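Local coordinates for protein fanconi-associated nuclease 1 homolog (Pseudomonas aeruginosa, PDB 5Y7Q) that belongs to the FAN1 family of nucleases, combining a helix-turn-helix-type region, a SAP-type region and a VRR-NUC domain, and binds DNA, at residues Met199-Leu204 with Trp208-Leu213; Pro428-His433 with Pro439-Ser444; Glu389-Glu394 with Val574-Asp579. All coordinates share one frame; numbering follows the deposited sequence.

Contact 1. Residues Met199-Leu204 with Trp208-Leu213. With nucleotides of chain B.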
loop_
_atom_site.group_PDB
_atom_site.type_symbol
_atom_site.label_atom_id
_atom_site.label_comp_id
_atom_site.label_asym_id
_atom_site.label_seq_id
_atom_site.Cartn_x
_atom_site.Cartn_y
_atom_site.Cartn_z
ATOM N N MET A 199 17.531 0.744 3.209
ATOM C CA MET A 199 18.481 0.038 2.345
ATOM C C MET A 199 18.213 -1.472 2.317
ATOM O O MET A 199 18.293 -2.106 1.256
ATOM C CB MET A 199 19.918 0.326 2.773
ATOM C CG MET A 199 20.586 1.396 1.953
ATOM S SD MET A 199 22.237 1.737 2.572
ATOM C CE MET A 199 21.776 2.349 4.184
ATOM N N TYR A 200 17.891 -2.070 3.465
ATOM C CA TYR A 200 17.657 -3.510 3.471
ATOM C C TYR A 200 16.341 -3.872 2.780
ATOM O O TYR A 200 16.296 -4.830 2.005
ATOM C CB TYR A 200 17.681 -4.039 4.901
ATOM C CG TYR A 200 17.381 -5.530 5.060
ATOM C CD1 TYR A 200 18.387 -6.469 4.944
ATOM C CD2 TYR A 200 16.093 -5.989 5.372
ATOM C CE1 TYR A 200 18.141 -7.821 5.102
ATOM C CE2 TYR A 200 15.843 -7.346 5.539
ATOM C CZ TYR A 200 16.880 -8.260 5.400
ATOM O OH TYR A 200 16.669 -9.615 5.558
ATOM N N PHE A 201 15.261 -3.128 3.049
ATOM C CA PHE A 201 13.939 -3.516 2.573
ATOM C C PHE A 201 13.577 -2.978 1.200
ATOM O O PHE A 201 12.637 -3.496 0.589
ATOM C CB PHE A 201 12.856 -3.053 3.546
ATOM C CG PHE A 201 12.709 -3.929 4.753
ATOM C CD1 PHE A 201 12.399 -5.266 4.623
ATOM C CD2 PHE A 201 12.872 -3.414 6.023
ATOM C CE1 PHE A 201 12.266 -6.080 5.751
ATOM C CE2 PHE A 201 12.726 -4.218 7.153
ATOM C CZ PHE A 201 12.435 -5.548 7.022
ATOM N N GLY A 202 14.292 -1.979 0.690
ATOM C CA GLY A 202 13.839 -1.282 -0.502
ATOM C C GLY A 202 12.643 -0.367 -0.315
ATOM O O GLY A 202 12.077 0.080 -1.312
ATOM N N ASN A 203 12.275 -0.029 0.924
ATOM C CA ASN A 203 11.108 0.792 1.241
ATOM C C ASN A 203 11.115 1.058 2.746
ATOM O O ASN A 203 11.776 0.349 3.510
ATOM C CB ASN A 203 9.797 0.099 0.840
ATOM C CG ASN A 203 9.556 -1.196 1.623
ATOM O OD1 ASN A 203 9.072 -1.181 2.751
ATOM N ND2 ASN A 203 9.926 -2.312 1.035
ATOM N N LEU A 204 10.349 2.065 3.168
ATOM C CA LEU A 204 10.251 2.385 4.587
ATOM C C LEU A 204 9.020 1.824 5.304
ATOM O O LEU A 204 8.912 2.003 6.523
ATOM C CB LEU A 204 10.315 3.895 4.775
ATOM C CG LEU A 204 11.793 4.314 4.742
ATOM C CD1 LEU A 204 11.951 5.799 4.627
ATOM C CD2 LEU A 204 12.523 3.765 5.984
ATOM N N TRP A 208 11.260 -3.997 11.475
ATOM C CA TRP A 208 12.116 -5.110 11.857
ATOM C C TRP A 208 11.308 -6.292 12.386
ATOM O O TRP A 208 11.812 -7.420 12.384
ATOM C CB TRP A 208 13.137 -4.674 12.904
ATOM C CG TRP A 208 13.713 -3.299 12.715
ATOM C CD1 TRP A 208 13.219 -2.123 13.218
ATOM C CD2 TRP A 208 14.904 -2.956 12.000
ATOM N NE1 TRP A 208 14.027 -1.068 12.846
ATOM C CE2 TRP A 208 15.064 -1.555 12.097
ATOM C CE3 TRP A 208 15.834 -3.690 11.261
ATOM C CZ2 TRP A 208 16.118 -0.885 11.494
ATOM C CZ3 TRP A 208 16.876 -3.025 10.662
ATOM C CH2 TRP A 208 17.014 -1.635 10.782
ATOM N N SER A 209 10.066 -6.072 12.829
ATOM C CA SER A 209 9.252 -7.188 13.305
ATOM C C SER A 209 8.900 -8.165 12.180
ATOM O O SER A 209 8.466 -9.292 12.461
ATOM C CB SER A 209 7.996 -6.656 14.003
ATOM O OG SER A 209 7.607 -5.403 13.472
ATOM N N GLU A 210 9.133 -7.775 10.924
ATOM C CA GLU A 210 9.129 -8.731 9.829
ATOM C C GLU A 210 9.916 -9.994 10.176
ATOM O O GLU A 210 9.498 -11.109 9.838
ATOM C CB GLU A 210 9.707 -8.063 8.589
ATOM C CG GLU A 210 9.005 -8.428 7.315
ATOM C CD GLU A 210 7.695 -7.675 7.085
ATOM O OE1 GLU A 210 6.936 -8.100 6.194
ATOM O OE2 GLU A 210 7.433 -6.655 7.762
ATOM N N PHE A 211 11.047 -9.846 10.875
ATOM C CA PHE A 211 11.849 -11.019 11.224
ATOM C C PHE A 211 11.141 -11.917 12.226
ATOM O O PHE A 211 11.190 -13.148 12.107
ATOM C CB PHE A 211 13.199 -10.589 11.776
ATOM C CG PHE A 211 14.154 -10.156 10.715
ATOM C CD1 PHE A 211 15.062 -11.057 10.178
ATOM C CD2 PHE A 211 14.122 -8.854 10.228
ATOM C CE1 PHE A 211 15.924 -10.673 9.184
ATOM C CE2 PHE A 211 14.987 -8.464 9.237
ATOM C CZ PHE A 211 15.895 -9.380 8.707
ATOM N N VAL A 212 10.483 -11.329 13.222
ATOM C CA VAL A 212 9.855 -12.176 14.228
ATOM C C VAL A 212 8.534 -12.733 13.715
ATOM O O VAL A 212 8.206 -13.898 13.962
ATOM C CB VAL A 212 9.701 -11.416 15.562
ATOM C CG1 VAL A 212 8.745 -10.270 15.432
ATOM C CG2 VAL A 212 9.257 -12.379 16.662
ATOM N N LEU A 213 7.780 -11.942 12.943
ATOM C CA LEU A 213 6.506 -12.437 12.424
ATOM C C LEU A 213 6.704 -13.564 11.401
ATOM O O LEU A 213 5.892 -14.507 11.340
ATOM C CB LEU A 213 5.705 -11.277 11.837
ATOM C CG LEU A 213 4.814 -10.451 12.770
ATOM C CD1 LEU A 213 5.123 -10.614 14.261
ATOM C CD2 LEU A 213 4.886 -9.001 12.390
ATOM P P DG B 10 9.598 -10.046 24.069
ATOM O OP1 DG B 10 10.025 -10.583 25.379
ATOM O OP2 DG B 10 10.428 -9.126 23.275
ATOM O "O5'" DG B 10 9.224 -11.333 23.218
ATOM C "C5'" DG B 10 8.324 -12.280 23.773
ATOM C "C4'" DG B 10 7.702 -13.098 22.686
ATOM O "O4'" DG B 10 6.810 -12.257 21.930
ATOM C "C3'" DG B 10 8.712 -13.669 21.697
ATOM O "O3'" DG B 10 8.641 -15.075 21.686
ATOM C "C2'" DG B 10 8.316 -13.086 20.342
ATOM C "C1'" DG B 10 6.904 -12.581 20.570
ATOM N N9 DG B 10 6.631 -11.393 19.795
ATOM C C8 DG B 10 7.462 -10.312 19.616
ATOM N N7 DG B 10 6.955 -9.387 18.854
ATOM C C5 DG B 10 5.711 -9.894 18.495
ATOM C C6 DG B 10 4.698 -9.341 17.672
ATOM O O6 DG B 10 4.703 -8.249 17.070
ATOM N N1 DG B 10 3.594 -10.201 17.571
ATOM C C2 DG B 10 3.494 -11.440 18.187
ATOM N N2 DG B 10 2.364 -12.127 17.985
ATOM N N3 DG B 10 4.430 -11.959 18.958
ATOM C C4 DG B 10 5.507 -11.138 19.065
#
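The backbone O of Phe201, whose ring reaches over to Glu210 and Phe211, accepts a hydrogen bond from His433 NE2, so a loop far along the chain contacts the C-terminal end of helix 190-201. That helix and helix 209-215 are two consecutive helices joined by a short loop, in which Gly202, with positive phi (72°), lets the chain leave the first helix. No hydrogen bond joins the two segments; aromatic side chains do the joining. Tyr200 and Phe211 approach from opposite directions, and Tyr200 CZ lies 3.6 Å from Phe211 CZ. Their planes lie obliquely, 34° apart. With CG anti to the backbone N (chi1 177°), Tyr200 is swung toward the second helix, and its CD2 lies 3.7 Å above the centre of the neighbouring Phe201 ring. The far end of that ring, CZ, comes 4.0 Å from Glu210 CB: the glutamate offers its apolar root here. Long aromatic side chains suit a gap in which even the closest CA atoms, those of Phe201 and Trp208, are 9.6 Å apart. Trp53 and Phe435 extend the aromatic cluster, meeting Tyr200 and Phe211 edge-to-face respectively. Further along the second helix, Leu213 N bonds to Ser209 O at 2.8 Å, and branched side chains meet DNA. Leu213 CD1 lies 3.7 Å from C6 of DG10 of chain B, while Val212 CG2 lies 3.9 Å from its sugar atom C2'.

Contact 2. Residues Pro428-His433 with Pro439-Ser444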
loop_
_atom_site.group_PDB
_atom_site.type_symbol
_atom_site.label_atom_id
_atom_site.label_comp_id
_atom_site.label_asym_id
_atom_site.label_seq_id
_atom_site.Cartn_x
_atom_site.Cartn_y
_atom_site.Cartn_z
ATOM N N PRO A 428 16.856 -11.004 -12.125
ATOM C CA PRO A 428 17.739 -10.176 -11.288
ATOM C C PRO A 428 17.080 -8.867 -10.874
ATOM O O PRO A 428 16.365 -8.229 -11.650
ATOM C CB PRO A 428 18.965 -9.953 -12.182
ATOM C CG PRO A 428 19.057 -11.222 -12.943
ATOM C CD PRO A 428 17.590 -11.582 -13.266
ATOM N N GLY A 429 17.313 -8.494 -9.613
ATOM C CA GLY A 429 16.725 -7.322 -9.004
ATOM C C GLY A 429 15.273 -7.459 -8.588
ATOM O O GLY A 429 14.683 -6.468 -8.138
ATOM N N ALA A 430 14.664 -8.635 -8.758
ATOM C CA ALA A 430 13.269 -8.794 -8.367
ATOM C C ALA A 430 13.102 -9.111 -6.890
ATOM O O ALA A 430 12.090 -8.717 -6.299
ATOM C CB ALA A 430 12.597 -9.871 -9.213
ATOM N N PHE A 431 14.047 -9.840 -6.288
ATOM C CA PHE A 431 14.015 -10.175 -4.863
ATOM C C PHE A 431 15.410 -9.974 -4.271
ATOM O O PHE A 431 16.382 -10.586 -4.739
ATOM C CB PHE A 431 13.545 -11.618 -4.636
ATOM C CG PHE A 431 12.257 -11.973 -5.340
ATOM C CD1 PHE A 431 11.057 -12.035 -4.632
ATOM C CD2 PHE A 431 12.236 -12.277 -6.697
ATOM C CE1 PHE A 431 9.849 -12.370 -5.267
ATOM C CE2 PHE A 431 11.015 -12.606 -7.344
ATOM C CZ PHE A 431 9.819 -12.648 -6.619
ATOM N N PHE A 432 15.528 -9.043 -3.314
ATOM C CA PHE A 432 16.746 -8.830 -2.541
ATOM C C PHE A 432 16.675 -9.175 -1.040
ATOM O O PHE A 432 17.614 -8.827 -0.305
ATOM C CB PHE A 432 17.247 -7.401 -2.741
ATOM C CG PHE A 432 16.169 -6.403 -2.909
ATOM C CD1 PHE A 432 15.775 -5.618 -1.840
ATOM C CD2 PHE A 432 15.548 -6.235 -4.135
ATOM C CE1 PHE A 432 14.785 -4.690 -1.988
ATOM C CE2 PHE A 432 14.539 -5.313 -4.286
ATOM C CZ PHE A 432 14.159 -4.535 -3.213
ATOM N N HIS A 433 15.591 -9.759 -0.530
ATOM C CA HIS A 433 15.582 -10.163 0.874
ATOM C C HIS A 433 14.464 -11.189 1.091
ATOM O O HIS A 433 13.648 -11.432 0.196
ATOM C CB HIS A 433 15.414 -8.941 1.794
ATOM C CG HIS A 433 14.246 -8.078 1.435
ATOM N ND1 HIS A 433 12.939 -8.468 1.642
ATOM C CD2 HIS A 433 14.185 -6.850 0.865
ATOM C CE1 HIS A 433 12.127 -7.513 1.222
ATOM N NE2 HIS A 433 12.859 -6.511 0.768
ATOM N N PRO A 439 7.402 -9.551 -6.450
ATOM C CA PRO A 439 8.625 -9.000 -7.037
ATOM C C PRO A 439 8.572 -7.483 -7.086
ATOM O O PRO A 439 7.506 -6.870 -7.101
ATOM C CB PRO A 439 8.636 -9.592 -8.446
ATOM C CG PRO A 439 7.201 -9.826 -8.745
ATOM C CD PRO A 439 6.647 -10.341 -7.443
ATOM N N ALA A 440 9.755 -6.869 -7.129
ATOM C CA ALA A 440 9.819 -5.413 -7.125
ATOM C C ALA A 440 9.318 -4.823 -8.438
ATOM O O ALA A 440 8.688 -3.760 -8.433
ATOM C CB ALA A 440 11.248 -4.963 -6.834
ATOM N N ASP A 441 9.542 -5.512 -9.557
ATOM C CA ASP A 441 9.177 -5.006 -10.874
ATOM C C ASP A 441 7.723 -5.298 -11.252
ATOM O O ASP A 441 7.327 -4.993 -12.382
ATOM C CB ASP A 441 10.125 -5.552 -11.956
ATOM C CG ASP A 441 10.154 -7.071 -12.025
ATOM O OD1 ASP A 441 10.234 -7.719 -10.965
ATOM O OD2 ASP A 441 10.114 -7.621 -13.148
ATOM N N LEU A 442 6.922 -5.856 -10.331
ATOM C CA LEU A 442 5.567 -6.304 -10.664
ATOM C C LEU A 442 4.762 -5.260 -11.427
ATOM O O LEU A 442 3.945 -5.620 -12.287
ATOM C CB LEU A 442 4.802 -6.686 -9.392
ATOM C CG LEU A 442 3.336 -7.086 -9.555
ATOM C CD1 LEU A 442 3.201 -8.332 -10.420
ATOM C CD2 LEU A 442 2.676 -7.306 -8.212
ATOM N N HIS A 443 4.953 -3.972 -11.121
ATOM C CA HIS A 443 4.229 -2.910 -11.810
ATOM C C HIS A 443 5.031 -2.242 -12.921
ATOM O O HIS A 443 4.521 -1.311 -13.556
ATOM C CB HIS A 443 3.715 -1.887 -10.797
ATOM C CG HIS A 443 2.588 -2.415 -9.962
ATOM N ND1 HIS A 443 1.360 -2.750 -10.497
ATOM C CD2 HIS A 443 2.516 -2.718 -8.642
ATOM C CE1 HIS A 443 0.574 -3.211 -9.540
ATOM N NE2 HIS A 443 1.250 -3.202 -8.406
ATOM N N SER A 444 6.248 -2.712 -13.199
ATOM C CA SER A 444 7.031 -2.205 -14.320
ATOM C C SER A 444 6.383 -2.580 -15.661
ATOM O O SER A 444 5.553 -3.493 -15.760
ATOM C CB SER A 444 8.465 -2.738 -14.255
ATOM O OG SER A 444 9.361 -1.921 -14.998
#
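Pro439 lies over one face of the Phe431 ring in a CH-pi contact, its CA 4.2 Å from the ring centroid and 26° off the normal. The two side chains extend alongside each other in the same direction, and Phe431 CZ also approaches Pro439 CB at 3.8 Å. This is the apolar centre of an irregular loop, between helices 420-423 and 447-450, that folds back on itself without forming strands. Proline suits the place because its ring presents a compact set of C-H groups to an aromatic face. Two alanines flank this apolar centre: Ala430 CB meets Pro439 CB at 4.0 Å, and Ala440 CB sits at the edge of the Phe432 ring, 4.2 Å from CE2. Such short side chains let the backbones come together, and Ala440 N donates a hydrogen bond of 3.1 Å to Ala430 O. The N-H points at a lone pair in the carbonyl plane, with an angle of 153° at the hydrogen. The same oxygen also receives a CA-H...O contact from Pro439. At the polar edge Asp441 divides its carboxylate: OD2 forms a salt bridge with Arg451, whereas OD1 rests 3.6 Å from Ala430 CB.

Contact 3. Residues Glu389-Glu394 with Val574-Asp579; sequences EWAVRE and VRWHVD
Val392 and Val574 meet through one methyl each, CG2 against CG2 at 3.6 Å, as their side chains pass with their tips pointing opposite ways. Beside them Ala391 CB approaches the edge of the Trp576 ring, 4.3 Å from CH2 and near the ring plane. No hydrogen bond crosses the contact; it is apolar packing of helix 388-396 on strand 569-577. Each residue type fits its place. An alanine on the helix leaves room for the broad indole, and the branched valines fill the separation of 8.2 Å between the CA atoms of Val392 and Val574. Both valines have CG1 anti to the backbone N (chi1 176° and 172°), which leaves each CG2 beside its own N to make the touch. Val574 CG1 lies 4.2 Å above the Trp576 plane toward its rim, and Phe381 meets the indole edge-to-face; together they probably restrict its rotation. On another side of the helix, Arg393 NH2 forms a salt bridge with Glu394 OE2 at 3.2 Å, whose hydrogen bond is weak, while its NH1 pairs with Glu397 and the O of Val403. Strand 569-577 runs between strands 374-380 and 538-545, parallel to both, in the mixed sheet that includes strands of the VRR-NUC domain, consistent with the core of PD-(D/E)XK nucleases. Helix 388-396 packs on this sheet, with Val392 also touching Leu377 and Leu529 on two other strands.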
loop_
_atom_site.group_PDB
_atom_site.type_symbol
_atom_site.label_atom_id
_atom_site.label_comp_id
_atom_site.label_asym_id
_atom_site.label_seq_id
_atom_site.Cartn_x
_atom_site.Cartn_y
_atom_site.Cartn_z
ATOM N N GLU A 389 -25.182 -7.814 -0.993
ATOM C CA GLU A 389 -24.519 -8.900 -1.710
ATOM C C GLU A 389 -24.779 -10.251 -1.044
ATOM O O GLU A 389 -25.050 -11.247 -1.730
ATOM C CB GLU A 389 -23.017 -8.612 -1.820
ATOM C CG GLU A 389 -22.670 -7.385 -2.693
ATOM C CD GLU A 389 -22.620 -6.056 -1.921
ATOM O OE1 GLU A 389 -22.302 -6.077 -0.702
ATOM O OE2 GLU A 389 -22.890 -4.994 -2.542
ATOM N N TRP A 390 -24.727 -10.300 0.292
ATOM C CA TRP A 390 -25.091 -11.525 0.999
ATOM C C TRP A 390 -26.533 -11.910 0.723
ATOM O O TRP A 390 -26.862 -13.104 0.682
ATOM C CB TRP A 390 -24.880 -11.365 2.507
ATOM C CG TRP A 390 -23.458 -11.124 2.886
ATOM C CD1 TRP A 390 -22.944 -9.994 3.449
ATOM C CD2 TRP A 390 -22.356 -12.029 2.715
ATOM N NE1 TRP A 390 -21.591 -10.139 3.645
ATOM C CE2 TRP A 390 -21.203 -11.376 3.202
ATOM C CE3 TRP A 390 -22.233 -13.327 2.198
ATOM C CZ2 TRP A 390 -19.940 -11.977 3.193
ATOM C CZ3 TRP A 390 -20.987 -13.920 2.187
ATOM C CH2 TRP A 390 -19.851 -13.243 2.685
ATOM N N ALA A 391 -27.405 -10.919 0.535
ATOM C CA ALA A 391 -28.810 -11.229 0.304
ATOM C C ALA A 391 -28.994 -11.886 -1.048
ATOM O O ALA A 391 -29.663 -12.922 -1.160
ATOM C CB ALA A 391 -29.673 -9.968 0.403
ATOM N N VAL A 392 -28.415 -11.296 -2.094
ATOM C CA VAL A 392 -28.541 -11.919 -3.401
ATOM C C VAL A 392 -27.906 -13.295 -3.377
ATOM O O VAL A 392 -28.471 -14.263 -3.904
ATOM C CB VAL A 392 -27.928 -11.043 -4.502
ATOM C CG1 VAL A 392 -28.001 -11.773 -5.802
ATOM C CG2 VAL A 392 -28.678 -9.743 -4.617
ATOM N N ARG A 393 -26.741 -13.413 -2.729
ATOM C CA ARG A 393 -26.062 -14.701 -2.682
ATOM C C ARG A 393 -26.946 -15.769 -2.040
ATOM O O ARG A 393 -27.000 -16.907 -2.520
ATOM C CB ARG A 393 -24.739 -14.571 -1.936
ATOM C CG ARG A 393 -23.801 -15.709 -2.224
ATOM C CD ARG A 393 -23.038 -16.065 -0.994
ATOM N NE ARG A 393 -23.936 -16.459 0.076
ATOM C CZ ARG A 393 -24.378 -17.702 0.245
ATOM N NH1 ARG A 393 -24.000 -18.662 -0.595
ATOM N NH2 ARG A 393 -25.204 -17.991 1.245
ATOM N N GLU A 394 -27.663 -15.422 -0.965
ATOM C CA GLU A 394 -28.594 -16.380 -0.368
ATOM C C GLU A 394 -29.717 -16.715 -1.333
ATOM O O GLU A 394 -30.085 -17.883 -1.501
ATOM C CB GLU A 394 -29.182 -15.831 0.932
ATOM C CG GLU A 394 -28.267 -15.950 2.144
ATOM C CD GLU A 394 -28.292 -17.336 2.766
ATOM O OE1 GLU A 394 -29.211 -18.122 2.432
ATOM O OE2 GLU A 394 -27.393 -17.628 3.591
ATOM N N VAL A 574 -31.416 -4.572 -6.983
ATOM C CA VAL A 574 -32.281 -5.009 -5.890
ATOM C C VAL A 574 -33.105 -3.843 -5.339
ATOM O O VAL A 574 -32.585 -2.737 -5.129
ATOM C CB VAL A 574 -31.428 -5.668 -4.789
ATOM C CG1 VAL A 574 -32.251 -5.967 -3.533
ATOM C CG2 VAL A 574 -30.821 -6.921 -5.337
ATOM N N ARG A 575 -34.396 -4.097 -5.117
ATOM C CA ARG A 575 -35.298 -3.264 -4.329
ATOM C C ARG A 575 -35.725 -4.033 -3.083
ATOM O O ARG A 575 -35.711 -5.268 -3.058
ATOM C CB ARG A 575 -36.566 -2.874 -5.099
ATOM C CG ARG A 575 -36.413 -2.091 -6.387
ATOM C CD ARG A 575 -37.817 -1.872 -7.046
ATOM N NE ARG A 575 -38.685 -3.056 -6.929
ATOM C CZ ARG A 575 -39.888 -3.185 -7.493
ATOM N NH1 ARG A 575 -40.592 -4.297 -7.309
ATOM N NH2 ARG A 575 -40.393 -2.213 -8.243
ATOM N N TRP A 576 -36.124 -3.303 -2.045
ATOM C CA TRP A 576 -36.576 -3.926 -0.809
ATOM C C TRP A 576 -38.095 -3.852 -0.683
ATOM O O TRP A 576 -38.720 -2.853 -1.051
ATOM C CB TRP A 576 -35.951 -3.261 0.415
ATOM C CG TRP A 576 -34.468 -3.228 0.459
ATOM C CD1 TRP A 576 -33.678 -2.114 0.474
ATOM C CD2 TRP A 576 -33.580 -4.352 0.538
ATOM N NE1 TRP A 576 -32.359 -2.474 0.547
ATOM C CE2 TRP A 576 -32.268 -3.840 0.591
ATOM C CE3 TRP A 576 -33.767 -5.740 0.565
ATOM C CZ2 TRP A 576 -31.144 -4.665 0.663
ATOM C CZ3 TRP A 576 -32.656 -6.562 0.638
ATOM C CH2 TRP A 576 -31.356 -6.019 0.689
ATOM N N HIS A 577 -38.682 -4.910 -0.131
ATOM C CA HIS A 577 -40.113 -4.985 0.119
ATOM C C HIS A 577 -40.369 -4.832 1.614
ATOM O O HIS A 577 -39.777 -5.561 2.420
ATOM C CB HIS A 577 -40.678 -6.315 -0.394
ATOM C CG HIS A 577 -42.138 -6.503 -0.120
ATOM N ND1 HIS A 577 -42.635 -6.759 1.142
ATOM C CD2 HIS A 577 -43.212 -6.479 -0.947
ATOM C CE1 HIS A 577 -43.951 -6.877 1.083
ATOM N NE2 HIS A 577 -44.327 -6.713 -0.173
ATOM N N VAL A 578 -41.241 -3.886 1.981
ATOM C CA VAL A 578 -41.688 -3.686 3.363
ATOM C C VAL A 578 -43.199 -3.881 3.405
ATOM O O VAL A 578 -43.956 -3.033 2.913
ATOM C CB VAL A 578 -41.321 -2.297 3.903
ATOM C CG1 VAL A 578 -41.662 -2.209 5.385
ATOM C CG2 VAL A 578 -39.861 -1.972 3.652
ATOM N N ASP A 579 -43.648 -4.964 4.032
ATOM C CA ASP A 579 -45.079 -5.209 4.140
ATOM C C ASP A 579 -45.687 -4.232 5.140
ATOM O O ASP A 579 -45.237 -4.146 6.286
ATOM C CB ASP A 579 -45.338 -6.656 4.557
ATOM C CG ASP A 579 -46.582 -7.253 3.892
ATOM O OD1 ASP A 579 -47.667 -7.255 4.520
ATOM O OD2 ASP A 579 -46.469 -7.730 2.740
#

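Contacts 1 and 2 are neighbours, their centres 15 Å apart, and Gly202 CA packs against Phe432 CE1 at 3.8 Å where the end of helix 190-201 meets the loop. Contact 3 lies on the opposite side of the chain's centre, its own centre about 46 Å from that of contact 1 and 45 Å from that of contact 2. Along the sequence contact 1 is complete first; residues 389-394 follow, then both segments of contact 2, and 574-579 comes almost at the C-terminus. Between the halves of contact 3 the chain thus comes back to pack against the end of helix 190-201, and the nuclease-domain sheet is built from segments distant in sequence.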